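Local coordinates for protein L-threonine-O-3-phosphate decarboxylase (Porphyromonas gingivalis, PDB 3FKD) that probably binds pyridoxal 5'-phosphate and decarboxylates L-threonine O-3-phosphate, with the fold of class I and II aminotransferases, at residues Cys43-Glu49 with Trp226-Leu231; Ser118-Ile122 with Asp142-Leu146. One frame throughout, in Å; residues are numbered along the deposited sequence.

Interaction 1: residues Cys43-Glu49 with Trp226-Leu231; sequences CIRHYPE and WAVNAL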
ATOM      1  N   CYS A  43      16.690   0.627  -5.993  1.00 25.75           N
ATOM      2  CA  CYS A  43      15.652  -0.339  -5.664  1.00 23.79           C
ATOM      3  C   CYS A  43      14.270   0.054  -6.223  1.00 24.86           C
ATOM      4  O   CYS A  43      13.438  -0.817  -6.412  1.00 24.35           O
ATOM      5  CB  CYS A  43      15.564  -0.573  -4.155  1.00 25.64           C
ATOM      6  SG  CYS A  43      14.641   0.712  -3.242  1.00 25.22           S
ATOM      7  N   ILE A  44      14.027   1.339  -6.509  1.00 23.69           N
ATOM      8  CA  ILE A  44      12.739   1.735  -7.078  1.00 24.26           C
ATOM      9  C   ILE A  44      12.514   1.246  -8.537  1.00 26.53           C
ATOM     10  O   ILE A  44      11.386   1.287  -9.075  1.00 24.21           O
ATOM     11  CB  ILE A  44      12.507   3.265  -7.034  1.00 24.28           C
ATOM     12  CG1 ILE A  44      13.513   3.997  -7.917  1.00 27.08           C
ATOM     13  CG2 ILE A  44      12.568   3.799  -5.625  1.00 24.87           C
ATOM     14  CD1 ILE A  44      13.374   5.525  -7.859  1.00 25.73           C
ATOM     15  N   ARG A  45      13.605   0.811  -9.165  1.00 27.83           N
ATOM     16  CA  ARG A  45      13.634   0.373 -10.568  1.00 28.30           C
ATOM     17  C   ARG A  45      13.332  -1.109 -10.688  1.00 28.11           C
ATOM     18  O   ARG A  45      13.148  -1.612 -11.788  1.00 27.62           O
ATOM     19  CB  ARG A  45      15.034   0.598 -11.170  1.00 31.06           C
ATOM     20  CG  ARG A  45      15.412   2.036 -11.401  1.00 32.49           C
ATOM     21  CD  ARG A  45      16.894   2.138 -11.531  1.00 34.08           C
ATOM     22  NE  ARG A  45      17.294   3.504 -11.821  1.00 40.17           N
ATOM     23  CZ  ARG A  45      18.549   3.873 -12.057  1.00 43.76           C
ATOM     24  NH1 ARG A  45      19.508   2.956 -12.045  1.00 44.84           N
ATOM     25  NH2 ARG A  45      18.847   5.150 -12.316  1.00 44.47           N
ATOM     26  N   HIS A  46      13.318  -1.821  -9.569  1.00 26.83           N
ATOM     27  CA  HIS A  46      12.965  -3.230  -9.631  1.00 26.53           C
ATOM     28  C   HIS A  46      11.803  -3.571  -8.698  1.00 26.35           C
ATOM     29  O   HIS A  46      11.620  -2.971  -7.636  1.00 24.78           O
ATOM     30  CB  HIS A  46      14.189  -4.108  -9.397  1.00 24.53           C
ATOM     31  CG  HIS A  46      15.394  -3.639 -10.158  1.00 31.40           C
ATOM     32  ND1 HIS A  46      16.599  -3.337  -9.550  1.00 36.67           N
ATOM     33  CD2 HIS A  46      15.557  -3.346 -11.472  1.00 30.40           C
ATOM     34  CE1 HIS A  46      17.466  -2.930 -10.461  1.00 32.64           C
ATOM     35  NE2 HIS A  46      16.856  -2.920 -11.635  1.00 32.18           N
ATOM     36  N   TYR A  47      10.984  -4.511  -9.133  1.00 25.41           N
ATOM     37  CA  TYR A  47       9.932  -4.994  -8.285  1.00 23.67           C
ATOM     38  C   TYR A  47      10.576  -5.324  -6.942  1.00 22.84           C
ATOM     39  O   TYR A  47      11.724  -5.716  -6.904  1.00 22.23           O
ATOM     40  CB  TYR A  47       9.239  -6.192  -8.949  1.00 22.18           C
ATOM     41  CG  TYR A  47       8.326  -5.720 -10.070  1.00 22.77           C
ATOM     42  CD1 TYR A  47       7.013  -5.329  -9.808  1.00 20.70           C
ATOM     43  CD2 TYR A  47       8.796  -5.611 -11.375  1.00 21.23           C
ATOM     44  CE1 TYR A  47       6.210  -4.869 -10.795  1.00 19.40           C
ATOM     45  CE2 TYR A  47       8.004  -5.129 -12.362  1.00 19.98           C
ATOM     46  CZ  TYR A  47       6.693  -4.773 -12.077  1.00 20.41           C
ATOM     47  OH  TYR A  47       5.861  -4.327 -13.095  1.00 19.59           O
ATOM     48  N   PRO A  48       9.852  -5.114  -5.831  1.00 22.17           N
ATOM     49  CA  PRO A  48      10.374  -5.711  -4.599  1.00 22.25           C
ATOM     50  C   PRO A  48      10.062  -7.195  -4.622  1.00 23.25           C
ATOM     51  O   PRO A  48       9.242  -7.648  -5.429  1.00 23.61           O
ATOM     52  CB  PRO A  48       9.548  -5.050  -3.496  1.00 20.19           C
ATOM     53  CG  PRO A  48       8.417  -4.355  -4.187  1.00 21.92           C
ATOM     54  CD  PRO A  48       8.497  -4.579  -5.664  1.00 21.45           C
ATOM     55  N   GLU A  49      10.670  -7.958  -3.734  1.00 23.65           N
ATOM     56  CA  GLU A  49      10.144  -9.297  -3.521  1.00 26.75           C
ATOM     57  C   GLU A  49       8.623  -9.137  -3.372  1.00 23.82           C
ATOM     58  O   GLU A  49       8.177  -8.248  -2.673  1.00 25.06           O
ATOM     59  CB  GLU A  49      10.798  -9.983  -2.314  1.00 25.41           C
ATOM     60  CG  GLU A  49      12.327 -10.030  -2.431  1.00 25.55           C
ATOM     61  CD  GLU A  49      13.011 -10.575  -1.183  1.00 29.29           C
ATOM     62  OE1 GLU A  49      12.326 -11.216  -0.352  1.00 28.05           O
ATOM     63  OE2 GLU A  49      14.242 -10.366  -1.032  1.00 31.40           O
ATOM     64  N   TRP A 226       3.653  -7.689  -4.280  1.00 21.35           N
ATOM     65  CA  TRP A 226       4.236  -6.360  -4.347  1.00 20.11           C
ATOM     66  C   TRP A 226       3.364  -5.303  -3.616  1.00 20.02           C
ATOM     67  O   TRP A 226       3.270  -4.134  -4.033  1.00 20.84           O
ATOM     68  CB  TRP A 226       4.541  -5.929  -5.786  1.00 20.45           C
ATOM     69  CG  TRP A 226       5.028  -6.999  -6.715  1.00 21.30           C
ATOM     70  CD1 TRP A 226       6.278  -7.579  -6.746  1.00 21.82           C
ATOM     71  CD2 TRP A 226       4.297  -7.570  -7.805  1.00 21.02           C
ATOM     72  NE1 TRP A 226       6.353  -8.494  -7.772  1.00 21.55           N
ATOM     73  CE2 TRP A 226       5.147  -8.525  -8.428  1.00 21.90           C
ATOM     74  CE3 TRP A 226       2.991  -7.396  -8.296  1.00 20.97           C
ATOM     75  CZ2 TRP A 226       4.738  -9.288  -9.526  1.00 20.13           C
ATOM     76  CZ3 TRP A 226       2.576  -8.148  -9.362  1.00 22.50           C
ATOM     77  CH2 TRP A 226       3.461  -9.092  -9.985  1.00 23.22           C
ATOM     78  N   ALA A 227       2.750  -5.711  -2.509  1.00 19.33           N
ATOM     79  CA  ALA A 227       2.003  -4.772  -1.653  1.00 20.66           C
ATOM     80  C   ALA A 227       2.903  -3.887  -0.755  1.00 20.37           C
ATOM     81  O   ALA A 227       2.466  -2.810  -0.316  1.00 19.58           O
ATOM     82  CB  ALA A 227       1.019  -5.513  -0.808  1.00 20.32           C
ATOM     83  N   VAL A 228       4.138  -4.338  -0.517  1.00 18.49           N
ATOM     84  CA  VAL A 228       5.113  -3.584   0.281  1.00 20.13           C
ATOM     85  C   VAL A 228       6.219  -3.013  -0.605  1.00 19.19           C
ATOM     86  O   VAL A 228       6.996  -3.771  -1.194  1.00 18.27           O
ATOM     87  CB  VAL A 228       5.744  -4.461   1.410  1.00 17.95           C
ATOM     88  CG1 VAL A 228       6.649  -3.642   2.255  1.00 16.18           C
ATOM     89  CG2 VAL A 228       4.642  -5.090   2.274  1.00 17.94           C
ATOM     90  N   ASN A 229       6.285  -1.690  -0.696  1.00 16.49           N
ATOM     91  CA  ASN A 229       7.198  -1.058  -1.623  1.00 16.94           C
ATOM     92  C   ASN A 229       8.690  -1.196  -1.218  1.00 19.12           C
ATOM     93  O   ASN A 229       9.016  -1.476  -0.050  1.00 17.19           O
ATOM     94  CB  ASN A 229       6.798   0.406  -1.873  1.00 19.23           C
ATOM     95  CG  ASN A 229       7.053   1.308  -0.660  1.00 18.68           C
ATOM     96  OD1 ASN A 229       8.186   1.733  -0.428  1.00 16.96           O
ATOM     97  ND2 ASN A 229       5.998   1.567   0.139  1.00 17.95           N
ATOM     98  N   ALA A 230       9.560  -0.996  -2.212  1.00 18.81           N
ATOM     99  CA  ALA A 230      10.978  -1.391  -2.172  1.00 19.53           C
ATOM    100  C   ALA A 230      11.808  -0.605  -1.202  1.00 18.95           C
ATOM    101  O   ALA A 230      12.618  -1.170  -0.492  1.00 20.33           O
ATOM    102  CB  ALA A 230      11.626  -1.315  -3.600  1.00 20.24           C
ATOM    103  N   LEU A 231      11.617   0.707  -1.195  1.00 19.61           N
ATOM    104  CA  LEU A 231      12.339   1.586  -0.293  1.00 19.97           C
ATOM    105  C   LEU A 231      11.954   1.299   1.131  1.00 19.61           C
ATOM    106  O   LEU A 231      12.808   1.387   2.004  1.00 20.71           O
ATOM    107  CB  LEU A 231      12.015   3.035  -0.577  1.00 19.59           C
ATOM    108  CG  LEU A 231      12.690   3.630  -1.795  1.00 22.26           C
ATOM    109  CD1 LEU A 231      12.066   5.006  -2.023  1.00 22.11           C
ATOM    110  CD2 LEU A 231      14.253   3.681  -1.654  1.00 22.22           C
TER
HETATM  111  O   HOH W   1       6.385  -6.354  -1.668  1.00 23.23           O
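Tyr47 and Trp226 form the aromatic part of the contact. Their planes are inclined obliquely at 49°, and Tyr47 CD1 lies over one face of the indole, 3.8 Å from Trp226 NE1. With CG of Tyr47 set anti to its carbonyl carbon (chi1 -76°), the phenol ring leans against the indole. The carbonyl of Pro48 meets the indole at its edge, Pro48 O lying in plane 3.2 Å from Trp226 CD1.

The apolar contacts are compact. Cys43 SG touches Leu231 CD2 at 3.4 Å and rests on the methyl of Ala230, a residue small enough to let the turn approach the start of helix 230-241. Ile44 and Leu231 lie side by side, pointing the same way, with Ile44 CG2 3.8 Å from Leu231 CD1. The rigid ring of Pro48 fills the middle, its CG 3.4 Å from Val228 O.

Polar linkage is through water 1, which donates to Glu49 O (2.8 Å) and Val228 O (2.7 Å) and so satisfies two backbone carbonyls. Asn229 OD1 N-caps the helix, accepting from Ala232 N, while ND2 donates to Leu204 O, so both amide ends are used.

Tyr47 also packs on His197 of the second subunit. In fold-type I relatives such as histidinol-phosphate aminotransferase, a tyrosine from the N-terminal part reaches the partner's cofactor site; Tyr47, in the Tyr-Pro pair after the 3-10 turn, probably corresponds to it.

Interaction 2: residues Ser118-Ile122 with Asp142-Leu146; sequences SNEDI and DGRLL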
ATOM      1  N   SER A 118     -12.185   2.428  27.325  1.00 33.28           N
ATOM      2  CA  SER A 118     -10.804   2.061  27.622  1.00 35.96           C
ATOM      3  C   SER A 118     -10.398   2.351  29.080  1.00 38.59           C
ATOM      4  O   SER A 118      -9.512   1.682  29.633  1.00 38.61           O
ATOM      5  CB  SER A 118      -9.819   2.712  26.642  1.00 32.48           C
ATOM      6  OG  SER A 118      -9.989   4.109  26.571  1.00 30.79           O
ATOM      7  N   ASN A 119     -11.035   3.317  29.732  1.00 36.24           N
ATOM      8  CA  ASN A 119     -10.615   3.543  31.114  1.00 39.45           C
ATOM      9  C   ASN A 119     -11.526   2.944  32.164  1.00 39.82           C
ATOM     10  O   ASN A 119     -11.675   3.446  33.271  1.00 40.51           O
ATOM     11  CB  ASN A 119     -10.215   4.988  31.377  1.00 40.79           C
ATOM     12  CG  ASN A 119      -8.748   5.242  31.000  1.00 44.44           C
ATOM     13  OD1 ASN A 119      -7.833   4.549  31.491  1.00 46.44           O
ATOM     14  ND2 ASN A 119      -8.520   6.217  30.113  1.00 38.84           N
ATOM     15  N   GLU A 120     -12.121   1.832  31.769  1.00 38.62           N
ATOM     16  CA  GLU A 120     -12.830   0.958  32.666  1.00 39.43           C
ATOM     17  C   GLU A 120     -12.183  -0.373  32.330  1.00 40.73           C
ATOM     18  O   GLU A 120     -11.513  -0.496  31.301  1.00 39.03           O
ATOM     19  CB  GLU A 120     -14.327   1.063  32.394  1.00 38.24           C
ATOM     20  CG  GLU A 120     -14.694   2.568  32.197  1.00 40.16           C
ATOM     21  CD  GLU A 120     -16.183   2.891  32.330  1.00 48.36           C
ATOM     22  OE1 GLU A 120     -16.980   1.938  32.537  1.00 48.99           O
ATOM     23  OE2 GLU A 120     -16.549   4.100  32.208  1.00 42.76           O
ATOM     24  N   ASP A 121     -12.269  -1.336  33.228  1.00 42.09           N
ATOM     25  CA  ASP A 121     -11.381  -2.476  33.119  1.00 41.67           C
ATOM     26  C   ASP A 121     -11.923  -3.396  32.052  1.00 45.51           C
ATOM     27  O   ASP A 121     -13.007  -3.960  32.209  1.00 45.05           O
ATOM     28  CB  ASP A 121     -11.276  -3.206  34.450  1.00 45.09           C
ATOM     29  CG  ASP A 121     -10.369  -4.411  34.389  1.00 45.70           C
ATOM     30  OD1 ASP A 121      -9.740  -4.628  33.333  1.00 46.94           O
ATOM     31  OD2 ASP A 121     -10.285  -5.144  35.400  1.00 45.05           O
ATOM     32  N   ILE A 122     -11.176  -3.539  30.963  1.00 41.09           N
ATOM     33  CA  ILE A 122     -11.607  -4.394  29.885  1.00 41.51           C
ATOM     34  C   ILE A 122     -11.675  -5.862  30.316  1.00 41.91           C
ATOM     35  O   ILE A 122     -12.387  -6.673  29.710  1.00 37.53           O
ATOM     36  CB  ILE A 122     -10.716  -4.191  28.664  1.00 44.02           C
ATOM     37  CG1 ILE A 122      -9.255  -4.105  29.098  1.00 45.28           C
ATOM     38  CG2 ILE A 122     -11.078  -2.870  27.982  1.00 44.59           C
ATOM     39  CD1 ILE A 122      -8.660  -5.420  29.544  1.00 45.27           C
ATOM     40  N   ASP A 142      -5.665   8.064  24.470  1.00 25.53           N
ATOM     41  CA  ASP A 142      -5.743   8.027  25.938  1.00 26.34           C
ATOM     42  C   ASP A 142      -4.434   7.892  26.671  1.00 26.89           C
ATOM     43  O   ASP A 142      -4.263   8.412  27.768  1.00 23.53           O
ATOM     44  CB  ASP A 142      -6.472   6.737  26.315  1.00 25.82           C
ATOM     45  CG  ASP A 142      -7.830   6.989  26.722  1.00 28.48           C
ATOM     46  OD1 ASP A 142      -8.117   8.189  26.875  1.00 30.58           O
ATOM     47  OD2 ASP A 142      -8.611   6.029  26.866  1.00 30.32           O
ATOM     48  N   GLY A 143      -3.572   7.054  26.100  1.00 25.71           N
ATOM     49  CA  GLY A 143      -2.369   6.601  26.771  1.00 24.67           C
ATOM     50  C   GLY A 143      -2.694   5.530  27.788  1.00 24.88           C
ATOM     51  O   GLY A 143      -1.878   5.240  28.654  1.00 29.07           O
ATOM     52  N   ARG A 144      -3.884   4.954  27.717  1.00 24.29           N
ATOM     53  CA  ARG A 144      -4.257   3.936  28.685  1.00 26.12           C
ATOM     54  C   ARG A 144      -3.293   2.781  28.543  1.00 26.89           C
ATOM     55  O   ARG A 144      -2.989   2.372  27.451  1.00 27.64           O
ATOM     56  CB  ARG A 144      -5.694   3.478  28.471  1.00 27.15           C
ATOM     57  CG  ARG A 144      -6.199   2.520  29.521  1.00 31.85           C
ATOM     58  CD  ARG A 144      -5.968   1.036  29.174  1.00 33.99           C
ATOM     59  NE  ARG A 144      -6.023   0.728  27.733  1.00 36.29           N
ATOM     60  CZ  ARG A 144      -7.096   0.282  27.076  1.00 36.21           C
ATOM     61  NH1 ARG A 144      -8.241   0.089  27.732  1.00 39.44           N
ATOM     62  NH2 ARG A 144      -7.027   0.024  25.761  1.00 31.41           N
ATOM     63  N   LEU A 145      -2.777   2.270  29.645  1.00 31.41           N
ATOM     64  CA  LEU A 145      -1.779   1.210  29.568  1.00 32.11           C
ATOM     65  C   LEU A 145      -2.179   0.081  30.491  1.00 34.10           C
ATOM     66  O   LEU A 145      -2.385   0.289  31.687  1.00 36.38           O
ATOM     67  CB  LEU A 145      -0.376   1.730  29.927  1.00 32.89           C
ATOM     68  CG  LEU A 145       0.835   0.778  29.712  1.00 34.62           C
ATOM     69  CD1 LEU A 145       1.295   0.772  28.291  1.00 30.73           C
ATOM     70  CD2 LEU A 145       2.059   1.122  30.618  1.00 37.83           C
ATOM     71  N   LEU A 146      -2.299  -1.106  29.912  1.00 35.62           N
ATOM     72  CA  LEU A 146      -2.547  -2.343  30.628  1.00 37.47           C
ATOM     73  C   LEU A 146      -1.206  -3.018  30.901  1.00 40.74           C
ATOM     74  O   LEU A 146      -0.263  -2.906  30.103  1.00 39.62           O
ATOM     75  CB  LEU A 146      -3.394  -3.263  29.754  1.00 36.59           C
ATOM     76  CG  LEU A 146      -4.668  -2.600  29.278  1.00 35.75           C
ATOM     77  CD1 LEU A 146      -5.427  -3.485  28.271  1.00 34.75           C
ATOM     78  CD2 LEU A 146      -5.495  -2.290  30.504  1.00 34.75           C
TER
HETATM   79  O   HOH W   2     -10.588   7.500  28.098  1.00 36.08           O
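Arg144 lays its guanidinium over the Ser118 side chain, with Ser118 CB 3.7 Å from Arg144 CZ on one face and Leu146 CD1 against the other. CG leaves anti to the backbone N (chi1 -174°), after which a bend at chi2 folds the chain back across the other loop. There Arg144 NH1 gives a weak hydrogen bond to Ser118 O, 2.8 Å long and bent to 126° at the hydrogen. The arginine's aliphatic part is used too: Arg144 CG lies 3.3 Å from Asn119 OD1.

Both loops leave the C-terminal ends of parallel strands, 112-117 and 132-136, in the seven-stranded sheet of the aminotransferase fold. Asp142 and Gly143 end an NPNNPDG sequence that matches the family's NPxNPxG signature; with no side chain, Gly143 readily takes its phi of 77°.

Asp142 OD2 accepts from both the Ser118 hydroxyl, at a doubtfully short distance, and water 2; Ile96 O competes for that hydroxyl's one proton. Water 2 bridges Asn119 ND2 (3.2 Å) and Asp142 OD2 (2.8 Å), linking an exposed amide to a buried carboxylate. Ile122 and Leu146, branched and apolar, reach toward each other tip to tip, Ile122 CD1 4.0 Å from Leu146 CD1, and both pack on helix 148-157.

The centres of interactions 1 and 2 lie 39 Å apart, their nearest atoms about 27 Å apart, on opposite sides of the chain's centre. In sequence, residues 43-49 come first and 226-231 last; both segments of interaction 2 fall between them. The whole seven-stranded sheet, strands 70-73 to 207-210, is built from this intervening chain, so interaction 1 joins elements from before and after those strands, whereas interaction 2 ties together two loops that follow strands of that sheet. Their surroundings differ as well: interaction 1 sits against the second subunit, while interaction 2 touches no other chain. One is thus part of dimer assembly, the other internal to a single subunit.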